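PDB 3V10: rhusiopathiae surface protein B from Erysipelothrix rhusiopathiae, which probably binds host collagen as a surface adhesin attached to the bacterial cell wall, the present chain being its collagen-binding region. Local coordinates for residues Y167-T172 / V200-G205; E224-S229 / K235-I240; V249-E254 / T259-T264; V263-R268 / Y277-T282. All blocks are in the same frame, centred on the assembly; numbering follows the deposited sequence.

Contact 1: residues Y167-T172 / V200-G205; sequences YWKTGT and VIDTIG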
# COMPACT_ATOMS: atom_id res chain seq x y z
N TYR A 167 -21.39 -8.26 -3.17
CA TYR A 167 -20.28 -7.67 -3.93
C TYR A 167 -19.51 -6.60 -3.18
O TYR A 167 -20.09 -5.73 -2.54
CB TYR A 167 -20.81 -7.06 -5.24
CG TYR A 167 -19.76 -6.25 -6.00
CD1 TYR A 167 -18.68 -6.87 -6.61
CD2 TYR A 167 -19.84 -4.86 -6.07
CE1 TYR A 167 -17.70 -6.14 -7.27
CE2 TYR A 167 -18.87 -4.10 -6.72
CZ TYR A 167 -17.79 -4.76 -7.32
OH TYR A 167 -16.81 -4.05 -7.97
N TRP A 168 -18.19 -6.68 -3.27
CA TRP A 168 -17.34 -5.67 -2.67
C TRP A 168 -15.98 -5.74 -3.36
O TRP A 168 -15.60 -6.78 -3.90
CB TRP A 168 -17.21 -5.86 -1.15
CG TRP A 168 -16.24 -6.90 -0.72
CD1 TRP A 168 -14.90 -6.73 -0.49
CD2 TRP A 168 -16.53 -8.27 -0.45
NE1 TRP A 168 -14.34 -7.92 -0.09
CE2 TRP A 168 -15.31 -8.88 -0.05
CE3 TRP A 168 -17.69 -9.05 -0.50
CZ2 TRP A 168 -15.24 -10.24 0.29
CZ3 TRP A 168 -17.61 -10.40 -0.16
CH2 TRP A 168 -16.39 -10.97 0.23
N LYS A 169 -15.28 -4.62 -3.36
CA LYS A 169 -13.98 -4.54 -4.00
C LYS A 169 -12.93 -4.09 -2.98
O LYS A 169 -13.23 -3.35 -2.05
CB LYS A 169 -14.04 -3.55 -5.16
CG LYS A 169 -14.37 -2.14 -4.74
CD LYS A 169 -13.12 -1.30 -4.72
CE LYS A 169 -12.70 -0.92 -6.13
NZ LYS A 169 -12.50 -2.10 -7.00
N THR A 170 -11.70 -4.56 -3.17
CA THR A 170 -10.62 -4.19 -2.27
C THR A 170 -9.36 -3.95 -3.08
O THR A 170 -9.28 -4.31 -4.25
CB THR A 170 -10.32 -5.30 -1.24
OG1 THR A 170 -9.75 -6.43 -1.91
CG2 THR A 170 -11.60 -5.73 -0.54
N GLY A 171 -8.37 -3.33 -2.45
CA GLY A 171 -7.13 -3.06 -3.15
C GLY A 171 -6.02 -2.71 -2.19
O GLY A 171 -6.27 -2.29 -1.06
N THR A 172 -4.79 -2.89 -2.64
CA THR A 172 -3.64 -2.56 -1.82
C THR A 172 -2.41 -2.44 -2.71
O THR A 172 -2.47 -2.73 -3.91
CB THR A 172 -3.40 -3.63 -0.72
OG1 THR A 172 -2.39 -3.16 0.19
CG2 THR A 172 -2.95 -4.96 -1.33
N VAL A 200 -20.87 -5.43 -13.77
CA VAL A 200 -20.07 -4.54 -12.93
C VAL A 200 -19.29 -3.61 -13.85
O VAL A 200 -18.67 -4.07 -14.80
CB VAL A 200 -19.04 -5.31 -12.07
CG1 VAL A 200 -18.12 -4.31 -11.34
CG2 VAL A 200 -19.76 -6.20 -11.07
N ILE A 201 -19.37 -2.32 -13.59
CA ILE A 201 -18.61 -1.36 -14.38
C ILE A 201 -17.62 -0.74 -13.41
O ILE A 201 -18.00 -0.03 -12.47
CB ILE A 201 -19.51 -0.27 -15.01
CG1 ILE A 201 -20.52 -0.91 -15.97
CG2 ILE A 201 -18.64 0.73 -15.78
CD1 ILE A 201 -21.42 0.08 -16.67
N ASP A 202 -16.35 -1.04 -13.63
CA ASP A 202 -15.28 -0.55 -12.76
C ASP A 202 -14.51 0.56 -13.44
O ASP A 202 -14.01 0.40 -14.55
CB ASP A 202 -14.34 -1.70 -12.41
CG ASP A 202 -13.25 -1.29 -11.44
OD1 ASP A 202 -12.57 -0.27 -11.71
OD2 ASP A 202 -13.07 -1.97 -10.42
N THR A 203 -14.40 1.70 -12.77
CA THR A 203 -13.67 2.83 -13.32
C THR A 203 -12.43 3.11 -12.49
O THR A 203 -12.53 3.58 -11.35
CB THR A 203 -14.53 4.11 -13.36
OG1 THR A 203 -15.65 3.90 -14.24
CG2 THR A 203 -13.70 5.27 -13.89
N ILE A 204 -11.26 2.82 -13.05
CA ILE A 204 -10.01 3.05 -12.35
C ILE A 204 -9.78 4.55 -12.29
O ILE A 204 -9.87 5.24 -13.31
CB ILE A 204 -8.84 2.36 -13.07
CG1 ILE A 204 -9.07 0.85 -13.06
CG2 ILE A 204 -7.51 2.71 -12.39
CD1 ILE A 204 -8.18 0.09 -14.03
N GLY A 205 -9.47 5.05 -11.09
CA GLY A 205 -9.26 6.47 -10.91
C GLY A 205 -8.05 7.09 -11.59
O GLY A 205 -7.27 6.41 -12.27
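Y167 faces V200, with CA of Y167 9.5 Å from CA of V200, and K169 faces D202 one step further on, as two strands of different sheets run in the same sense. Strand 167-173 is the edge of a five-stranded sheet, and strand 198-204 belongs to the sheet that covers it. Between these two segments only side chains meet.

Y167 and V200 reach for each other from opposite directions. In V200 the branch CG1 lies opposite the backbone N (chi1 173°) and does the touching. CG1 of V200 comes within 3.6 Å of OH of Y167 and lies obliquely to the ring. The phenol oxygen has its polar partner elsewhere, in a hydrogen bond to S281 OG.

The K169 chain, bent at its second, third and fourth torsions, meets the D202 carboxylate at about a right angle. NZ of K169 is modelled in a weak, long salt bridge to OD2 of D202, at 3.5 Å. Its crowding against N279 leaves its place doubtful and may reflect an unmodelled bond to N279, which would leave NZ uncharged. OD2 of D202 also shares a hydrogen bond with Y265 OH. The N279 amide lies beside it, though which amide atom faces the acid is not settled.

All four touching residues are buried. A lysine on the first strand, an acid on the facing sheet and an asparagine beside them is the trio of the intramolecular isopeptide site in collagen adhesins such as CNA. K169, D202 and N279 are consistent with such a site in this DEv-IgG domain.

Contact 2: residues E224-S229 / K235-I240; sequences ELKHIS and KEYGTI
K226 reaches out from edge strand 224-229 to Y237, near the C-terminal end of helix 230-236. Polar contact comes first. NZ of K226 donates a hydrogen bond of 2.9 Å to OH of Y237. The ammonium arrives at the ring edge, in the plane of the phenol, and the two side chains extend from opposite directions. The lysine chain has its one bend at chi3, -62°, which turns its end onto the hydroxyl. CD and CE of K226 also lie alongside the hydroxyl, CE of K226 3.6 Å from OH of Y237.

Charge adds a looser term. OE1 of E236 lies 4.0 Å from NZ of K226, too far for a salt bridge. The opposite charges may still attract mildly at this surface position.

The apolar part belongs to I228. Its CD1 lies 4.0 Å from CE1 of Y237 and nearly as close to CD1 of that ring, coming in obliquely. The ring is thus held at its hydroxyl by K226 and along one side by I228. V219 of the neighbouring strand 208-221 touches all three side chains, K226, I228 and Y237.

Between the two segments lies the short helix itself. S229 is its N-cap, with OG bonded to the backbone N of A232. At the other end, N234 OD1 takes the backbone N of I240.

The arrangement is a strand-helix-strand connection. It carries the chain from the edge of one sheet of the beta sandwich to the other sheet, and the lysine-tyrosine bond ties its two ends together at the surface.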
# COMPACT_ATOMS: atom_id res chain seq x y z
N GLU A 224 -15.49 -26.50 -5.29
CA GLU A 224 -14.22 -26.49 -6.00
C GLU A 224 -13.85 -25.13 -6.56
O GLU A 224 -14.70 -24.42 -7.11
CB GLU A 224 -14.28 -27.45 -7.16
CG GLU A 224 -15.35 -27.16 -8.19
CD GLU A 224 -15.33 -28.22 -9.27
OE1 GLU A 224 -16.10 -28.16 -10.23
OE2 GLU A 224 -14.50 -29.15 -9.15
N LEU A 225 -12.58 -24.79 -6.48
CA LEU A 225 -12.10 -23.52 -7.00
C LEU A 225 -11.11 -23.71 -8.13
O LEU A 225 -10.25 -24.58 -8.09
CB LEU A 225 -11.47 -22.70 -5.87
CG LEU A 225 -10.95 -21.34 -6.33
CD1 LEU A 225 -11.16 -20.33 -5.23
CD2 LEU A 225 -9.48 -21.46 -6.72
N LYS A 226 -11.25 -22.87 -9.15
CA LYS A 226 -10.38 -22.90 -10.30
C LYS A 226 -9.90 -21.48 -10.55
O LYS A 226 -10.70 -20.54 -10.61
CB LYS A 226 -11.13 -23.43 -11.53
CG LYS A 226 -12.49 -22.81 -11.74
CD LYS A 226 -13.29 -23.57 -12.79
CE LYS A 226 -12.60 -23.53 -14.15
NZ LYS A 226 -13.42 -24.22 -15.18
N HIS A 227 -8.59 -21.32 -10.64
CA HIS A 227 -7.97 -20.02 -10.89
C HIS A 227 -7.71 -19.97 -12.39
O HIS A 227 -6.80 -20.64 -12.88
CB HIS A 227 -6.66 -19.92 -10.09
CG HIS A 227 -5.97 -18.60 -10.23
ND1 HIS A 227 -6.55 -17.40 -9.86
CD2 HIS A 227 -4.74 -18.29 -10.70
CE1 HIS A 227 -5.71 -16.42 -10.09
NE2 HIS A 227 -4.60 -16.92 -10.60
N ILE A 228 -8.51 -19.19 -13.11
CA ILE A 228 -8.36 -19.10 -14.57
C ILE A 228 -7.98 -17.70 -15.06
O ILE A 228 -7.87 -16.76 -14.28
CB ILE A 228 -9.65 -19.56 -15.30
CG1 ILE A 228 -10.80 -18.57 -15.03
CG2 ILE A 228 -10.05 -20.96 -14.82
CD1 ILE A 228 -12.09 -18.93 -15.75
N SER A 229 -7.80 -17.58 -16.37
CA SER A 229 -7.43 -16.30 -16.97
C SER A 229 -8.65 -15.57 -17.50
O SER A 229 -9.73 -16.14 -17.59
CB SER A 229 -6.45 -16.52 -18.13
OG SER A 229 -7.10 -17.17 -19.22
N LYS A 235 -14.46 -17.18 -22.56
CA LYS A 235 -14.93 -18.30 -23.37
C LYS A 235 -15.93 -19.21 -22.67
O LYS A 235 -16.66 -19.95 -23.33
CB LYS A 235 -13.73 -19.15 -23.83
CG LYS A 235 -12.70 -18.40 -24.66
CD LYS A 235 -11.65 -19.36 -25.24
CE LYS A 235 -10.89 -20.11 -24.15
NZ LYS A 235 -10.07 -19.20 -23.31
N GLU A 236 -15.97 -19.16 -21.34
CA GLU A 236 -16.86 -20.04 -20.59
C GLU A 236 -17.90 -19.41 -19.67
O GLU A 236 -19.04 -19.88 -19.61
CB GLU A 236 -16.04 -21.01 -19.75
CG GLU A 236 -15.12 -21.94 -20.52
CD GLU A 236 -14.35 -22.86 -19.60
OE1 GLU A 236 -13.58 -22.37 -18.74
OE2 GLU A 236 -14.52 -24.10 -19.72
N TYR A 237 -17.53 -18.35 -18.95
CA TYR A 237 -18.45 -17.76 -17.98
C TYR A 237 -19.06 -16.39 -18.25
O TYR A 237 -20.10 -16.06 -17.68
CB TYR A 237 -17.78 -17.74 -16.61
CG TYR A 237 -17.28 -19.09 -16.17
CD1 TYR A 237 -16.05 -19.58 -16.61
CD2 TYR A 237 -18.06 -19.89 -15.34
CE1 TYR A 237 -15.61 -20.85 -16.23
CE2 TYR A 237 -17.62 -21.16 -14.95
CZ TYR A 237 -16.40 -21.63 -15.40
OH TYR A 237 -15.98 -22.89 -15.03
N GLY A 238 -18.44 -15.59 -19.10
CA GLY A 238 -19.00 -14.29 -19.36
C GLY A 238 -18.11 -13.44 -20.24
O GLY A 238 -17.41 -13.95 -21.10
N THR A 239 -18.14 -12.13 -20.01
CA THR A 239 -17.34 -11.21 -20.80
C THR A 239 -16.70 -10.14 -19.94
O THR A 239 -17.35 -9.51 -19.10
CB THR A 239 -18.20 -10.49 -21.87
OG1 THR A 239 -18.92 -11.46 -22.65
CG2 THR A 239 -17.32 -9.66 -22.80
N ILE A 240 -15.40 -9.94 -20.14
CA ILE A 240 -14.66 -8.91 -19.43
C ILE A 240 -14.06 -8.03 -20.51
O ILE A 240 -13.35 -8.52 -21.40
CB ILE A 240 -13.54 -9.50 -18.56
CG1 ILE A 240 -14.15 -10.21 -17.35
CG2 ILE A 240 -12.60 -8.39 -18.11
CD1 ILE A 240 -13.12 -10.89 -16.47

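Contact 3: residues V249-E254 / T259-T264; sequences VMIPKE and TTFTVT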
# COMPACT_ATOMS: atom_id res chain seq x y z
N VAL A 249 -17.32 -6.19 -16.27
CA VAL A 249 -17.49 -7.62 -16.09
C VAL A 249 -18.97 -7.92 -16.24
O VAL A 249 -19.80 -7.34 -15.54
CB VAL A 249 -17.04 -8.08 -14.67
CG1 VAL A 249 -17.23 -9.59 -14.52
CG2 VAL A 249 -15.59 -7.69 -14.44
N MET A 250 -19.29 -8.81 -17.18
CA MET A 250 -20.67 -9.20 -17.43
C MET A 250 -20.79 -10.71 -17.26
O MET A 250 -20.03 -11.47 -17.86
CB MET A 250 -21.10 -8.76 -18.84
CG MET A 250 -21.23 -7.24 -18.98
SD MET A 250 -21.49 -6.65 -20.69
CE MET A 250 -19.82 -6.23 -21.11
N ILE A 251 -21.74 -11.14 -16.43
CA ILE A 251 -21.94 -12.56 -16.19
C ILE A 251 -23.40 -12.96 -16.39
O ILE A 251 -24.29 -12.49 -15.68
CB ILE A 251 -21.53 -12.95 -14.75
CG1 ILE A 251 -20.11 -12.47 -14.47
CG2 ILE A 251 -21.62 -14.46 -14.58
CD1 ILE A 251 -19.67 -12.66 -13.03
N PRO A 252 -23.68 -13.82 -17.39
CA PRO A 252 -25.05 -14.26 -17.65
C PRO A 252 -25.66 -14.95 -16.43
O PRO A 252 -24.96 -15.62 -15.68
CB PRO A 252 -24.89 -15.22 -18.82
CG PRO A 252 -23.69 -14.68 -19.54
CD PRO A 252 -22.75 -14.33 -18.41
N LYS A 253 -26.97 -14.80 -16.25
CA LYS A 253 -27.69 -15.39 -15.13
C LYS A 253 -27.33 -16.86 -14.80
O LYS A 253 -27.05 -17.16 -13.63
CB LYS A 253 -29.20 -15.26 -15.38
CG LYS A 253 -30.07 -15.87 -14.31
CD LYS A 253 -31.54 -15.78 -14.69
CE LYS A 253 -32.44 -16.41 -13.64
NZ LYS A 253 -33.87 -16.41 -14.08
N GLU A 254 -27.32 -17.75 -15.80
CA GLU A 254 -27.00 -19.18 -15.57
C GLU A 254 -25.57 -19.43 -15.12
O GLU A 254 -25.29 -20.41 -14.44
CB GLU A 254 -27.25 -20.06 -16.83
CG GLU A 254 -28.09 -19.50 -18.00
CD GLU A 254 -29.53 -19.18 -17.63
OE1 GLU A 254 -29.97 -19.63 -16.55
OE2 GLU A 254 -30.23 -18.47 -18.38
N THR A 259 -22.39 -19.24 -7.90
CA THR A 259 -20.96 -19.24 -8.17
C THR A 259 -20.30 -17.93 -7.77
O THR A 259 -20.83 -16.85 -8.05
CB THR A 259 -20.68 -19.50 -9.66
OG1 THR A 259 -21.24 -20.77 -10.04
CG2 THR A 259 -19.19 -19.50 -9.95
N THR A 260 -19.16 -18.02 -7.09
CA THR A 260 -18.42 -16.84 -6.66
C THR A 260 -17.31 -16.57 -7.66
O THR A 260 -16.53 -17.47 -8.00
CB THR A 260 -17.78 -17.04 -5.28
OG1 THR A 260 -18.80 -17.26 -4.30
CG2 THR A 260 -16.96 -15.82 -4.88
N PHE A 261 -17.25 -15.34 -8.15
CA PHE A 261 -16.23 -14.94 -9.10
C PHE A 261 -15.35 -13.87 -8.48
O PHE A 261 -15.84 -12.82 -8.07
CB PHE A 261 -16.87 -14.37 -10.37
CG PHE A 261 -17.69 -15.37 -11.13
CD1 PHE A 261 -17.10 -16.21 -12.06
CD2 PHE A 261 -19.06 -15.48 -10.91
CE1 PHE A 261 -17.85 -17.15 -12.76
CE2 PHE A 261 -19.82 -16.41 -11.60
CZ PHE A 261 -19.22 -17.25 -12.53
N THR A 262 -14.06 -14.15 -8.39
CA THR A 262 -13.12 -13.19 -7.83
C THR A 262 -12.23 -12.72 -8.97
O THR A 262 -11.32 -13.42 -9.39
CB THR A 262 -12.25 -13.83 -6.74
OG1 THR A 262 -13.09 -14.43 -5.75
CG2 THR A 262 -11.38 -12.78 -6.07
N VAL A 263 -12.53 -11.53 -9.48
CA VAL A 263 -11.76 -10.94 -10.56
C VAL A 263 -10.60 -10.15 -9.96
O VAL A 263 -10.82 -9.24 -9.15
CB VAL A 263 -12.62 -9.98 -11.42
CG1 VAL A 263 -11.78 -9.35 -12.52
CG2 VAL A 263 -13.80 -10.74 -12.03
N THR A 264 -9.38 -10.49 -10.35
CA THR A 264 -8.21 -9.78 -9.84
C THR A 264 -7.45 -9.13 -10.99
O THR A 264 -7.51 -9.59 -12.13
CB THR A 264 -7.25 -10.73 -9.08
OG1 THR A 264 -6.81 -11.78 -9.95
CG2 THR A 264 -7.97 -11.34 -7.87
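The hydrophobic interior of the beta sandwich holds this contact, in which I251 and V249 of one sheet pack on F261 and V263 of the other. The strands run in opposite senses, joined by the short helix 253-256, for which P252 is the N-cap. They lie in separate sheets, and the pairing is made by side chains.

The I251-F261 pair carries most of the contact. CD1 of I251 sits over one face of the F261 ring, 4.0 Å from the centroid and 29° off the normal, a CH-pi contact. The methyl leans toward one side of the ring, where CD1 of I251 is 3.6 Å from CD2 of F261. The isoleucine branch is extended at chi2 (173°), which carries CD1 out over the ring. Its other branch helps too, with CG2 of I251 4.0 Å from CE2 of F261. The opposite face of the phenyl is met by CG2 of T259, which lies 3.4 Å above the ring plane near its rim. The ring is therefore held between an isoleucine methyl and a threonine methyl.

V249 and V263 make a lighter contact, methyl to methyl, with CG2 of V249 4.3 Å from CG2 of V263. V249 also packs on I187, V263 on L185 and F261 on V219, so neighbouring strands close around the same core.

All four touching residues are buried, and every contact between them is carbon to carbon. The attraction is therefore dispersion and the hydrophobic effect, with little directional demand beyond the methyl placed over the aromatic face.

Contact 4: residues V263-R268 / Y277-T282; sequences VTYDTR and YKNSST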
# COMPACT_ATOMS: atom_id res chain seq x y z
N VAL A 263 -12.53 -11.53 -9.48
CA VAL A 263 -11.76 -10.94 -10.56
C VAL A 263 -10.60 -10.15 -9.96
O VAL A 263 -10.82 -9.24 -9.15
CB VAL A 263 -12.62 -9.98 -11.42
CG1 VAL A 263 -11.78 -9.35 -12.52
CG2 VAL A 263 -13.80 -10.74 -12.03
N THR A 264 -9.38 -10.49 -10.35
CA THR A 264 -8.21 -9.78 -9.84
C THR A 264 -7.45 -9.13 -10.99
O THR A 264 -7.51 -9.59 -12.13
CB THR A 264 -7.25 -10.73 -9.08
OG1 THR A 264 -6.81 -11.78 -9.95
CG2 THR A 264 -7.97 -11.34 -7.87
N TYR A 265 -6.76 -8.04 -10.68
CA TYR A 265 -5.98 -7.33 -11.68
C TYR A 265 -5.05 -6.35 -10.99
O TYR A 265 -5.19 -6.08 -9.79
CB TYR A 265 -6.88 -6.57 -12.67
CG TYR A 265 -7.72 -5.47 -12.05
CD1 TYR A 265 -8.95 -5.76 -11.47
CD2 TYR A 265 -7.29 -4.15 -12.06
CE1 TYR A 265 -9.73 -4.76 -10.90
CE2 TYR A 265 -8.06 -3.13 -11.48
CZ TYR A 265 -9.28 -3.45 -10.91
OH TYR A 265 -10.05 -2.46 -10.34
N ASP A 266 -4.10 -5.82 -11.75
CA ASP A 266 -3.15 -4.86 -11.20
C ASP A 266 -3.24 -3.53 -11.92
O ASP A 266 -3.68 -3.45 -13.07
CB ASP A 266 -1.70 -5.36 -11.38
CG ASP A 266 -1.48 -6.75 -10.82
OD1 ASP A 266 -2.23 -7.17 -9.93
OD2 ASP A 266 -0.51 -7.41 -11.27
N THR A 267 -2.84 -2.47 -11.23
CA THR A 267 -2.79 -1.16 -11.84
C THR A 267 -1.38 -0.66 -11.55
O THR A 267 -0.70 -1.17 -10.66
CB THR A 267 -3.82 -0.17 -11.28
OG1 THR A 267 -3.52 0.13 -9.91
CG2 THR A 267 -5.22 -0.74 -11.42
N ARG A 268 -0.94 0.34 -12.31
CA ARG A 268 0.39 0.89 -12.15
C ARG A 268 0.30 2.39 -12.04
O ARG A 268 -0.31 3.05 -12.88
CB ARG A 268 1.24 0.48 -13.36
CG ARG A 268 2.68 0.95 -13.35
CD ARG A 268 3.48 0.11 -14.33
NE ARG A 268 3.45 -1.29 -13.93
CZ ARG A 268 3.80 -2.31 -14.71
NH1 ARG A 268 4.22 -2.11 -15.95
NH2 ARG A 268 3.71 -3.55 -14.23
N TYR A 277 -4.83 6.56 -4.68
CA TYR A 277 -5.11 5.95 -5.98
C TYR A 277 -6.46 5.29 -5.81
O TYR A 277 -6.58 4.27 -5.13
CB TYR A 277 -4.04 4.93 -6.34
CG TYR A 277 -2.68 5.57 -6.53
CD1 TYR A 277 -2.40 6.32 -7.67
CD2 TYR A 277 -1.70 5.48 -5.54
CE1 TYR A 277 -1.17 6.98 -7.82
CE2 TYR A 277 -0.48 6.13 -5.68
CZ TYR A 277 -0.22 6.88 -6.81
OH TYR A 277 0.99 7.52 -6.92
N LYS A 278 -7.49 5.87 -6.42
CA LYS A 278 -8.85 5.37 -6.27
C LYS A 278 -9.36 4.45 -7.37
O LYS A 278 -8.80 4.37 -8.45
CB LYS A 278 -9.81 6.55 -6.16
CG LYS A 278 -9.42 7.60 -5.13
CD LYS A 278 -10.43 8.73 -5.08
CE LYS A 278 -9.99 9.83 -4.12
NZ LYS A 278 -8.75 10.50 -4.57
N ASN A 279 -10.46 3.77 -7.04
CA ASN A 279 -11.13 2.88 -7.96
C ASN A 279 -12.58 2.85 -7.51
O ASN A 279 -12.87 2.63 -6.34
CB ASN A 279 -10.53 1.47 -7.90
CG ASN A 279 -11.13 0.54 -8.93
OD1 ASN A 279 -11.19 0.88 -10.12
ND2 ASN A 279 -11.56 -0.63 -8.50
N SER A 280 -13.50 3.08 -8.44
CA SER A 280 -14.91 3.07 -8.10
C SER A 280 -15.60 2.10 -9.04
O SER A 280 -15.13 1.87 -10.16
CB SER A 280 -15.51 4.47 -8.25
OG SER A 280 -15.47 4.94 -9.58
N SER A 281 -16.69 1.49 -8.59
CA SER A 281 -17.41 0.55 -9.44
C SER A 281 -18.89 0.56 -9.12
O SER A 281 -19.31 0.99 -8.04
CB SER A 281 -16.85 -0.87 -9.26
OG SER A 281 -17.12 -1.40 -7.96
N THR A 282 -19.70 0.12 -10.09
CA THR A 282 -21.14 0.05 -9.92
C THR A 282 -21.55 -1.36 -10.33
O THR A 282 -20.90 -1.99 -11.16
CB THR A 282 -21.88 1.10 -10.79
OG1 THR A 282 -21.62 0.86 -12.18
CG2 THR A 282 -21.40 2.50 -10.43
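Y265 points from strand 260-269 across the sandwich toward N279 of strand 276-286. The gap is wide, with CA of Y265 12.0 Å from CA of N279, and the long phenol spans most of it. The two strands run in opposite senses in separate sheets.

At the start of the side chain, CB of Y265 holds CG between the backbone N and the carbonyl carbon (chi1 63°). The side chain packs against L210, S214 and I215 of strand 208-221. The body of the ring makes no close approach to segment 277-282. The oxygen at the end does that work.

OH of Y265 lies 3.0 Å from the atom modelled as ND2 of N279, which sits at the ring edge near its plane. CG of N279 is 3.5 Å from the same oxygen. The ring and amide planes stand 71° apart, so the groups are steeply turned rather than stacked. The amide is probably built the wrong way round, which leaves the identity of the atom facing the phenol unsettled. The firmer polar partner of Y265 OH is D202 OD2, to which it is hydrogen-bonded.

N279 comes from the opposite direction, on a short side chain that also touches W183 and I204. Both N279 and Y265 are buried.

The phenol therefore acts as a second-shell group. It bonds to D202 and stands against the N279 amide, both members of the probable isopeptide site. It may help to fix their positions, and its polar end is satisfied within the core.

Contacts 1, 3 and 4 are buried between the two sheets of the collagen-binding domain, whereas contact 2 lies at the surface. Contacts 1 and 4 have centres about 5 Å apart and form one polar cluster, and their strands 198-204 and 276-286 are neighbours in one sheet. Contact 3 shares strand 260-269 with contact 4, but its end of the core is purely apolar. Strand 246-251 of contact 3 also pairs with strand 198-204 of contact 1 and with strand 239-243 of contact 2. Y237 of contact 2 packs on F261 of contact 3. Polar groups are thus buried in contact 1, where a probable isopeptide bond would remove the lysine charge, and at the surface in contact 2.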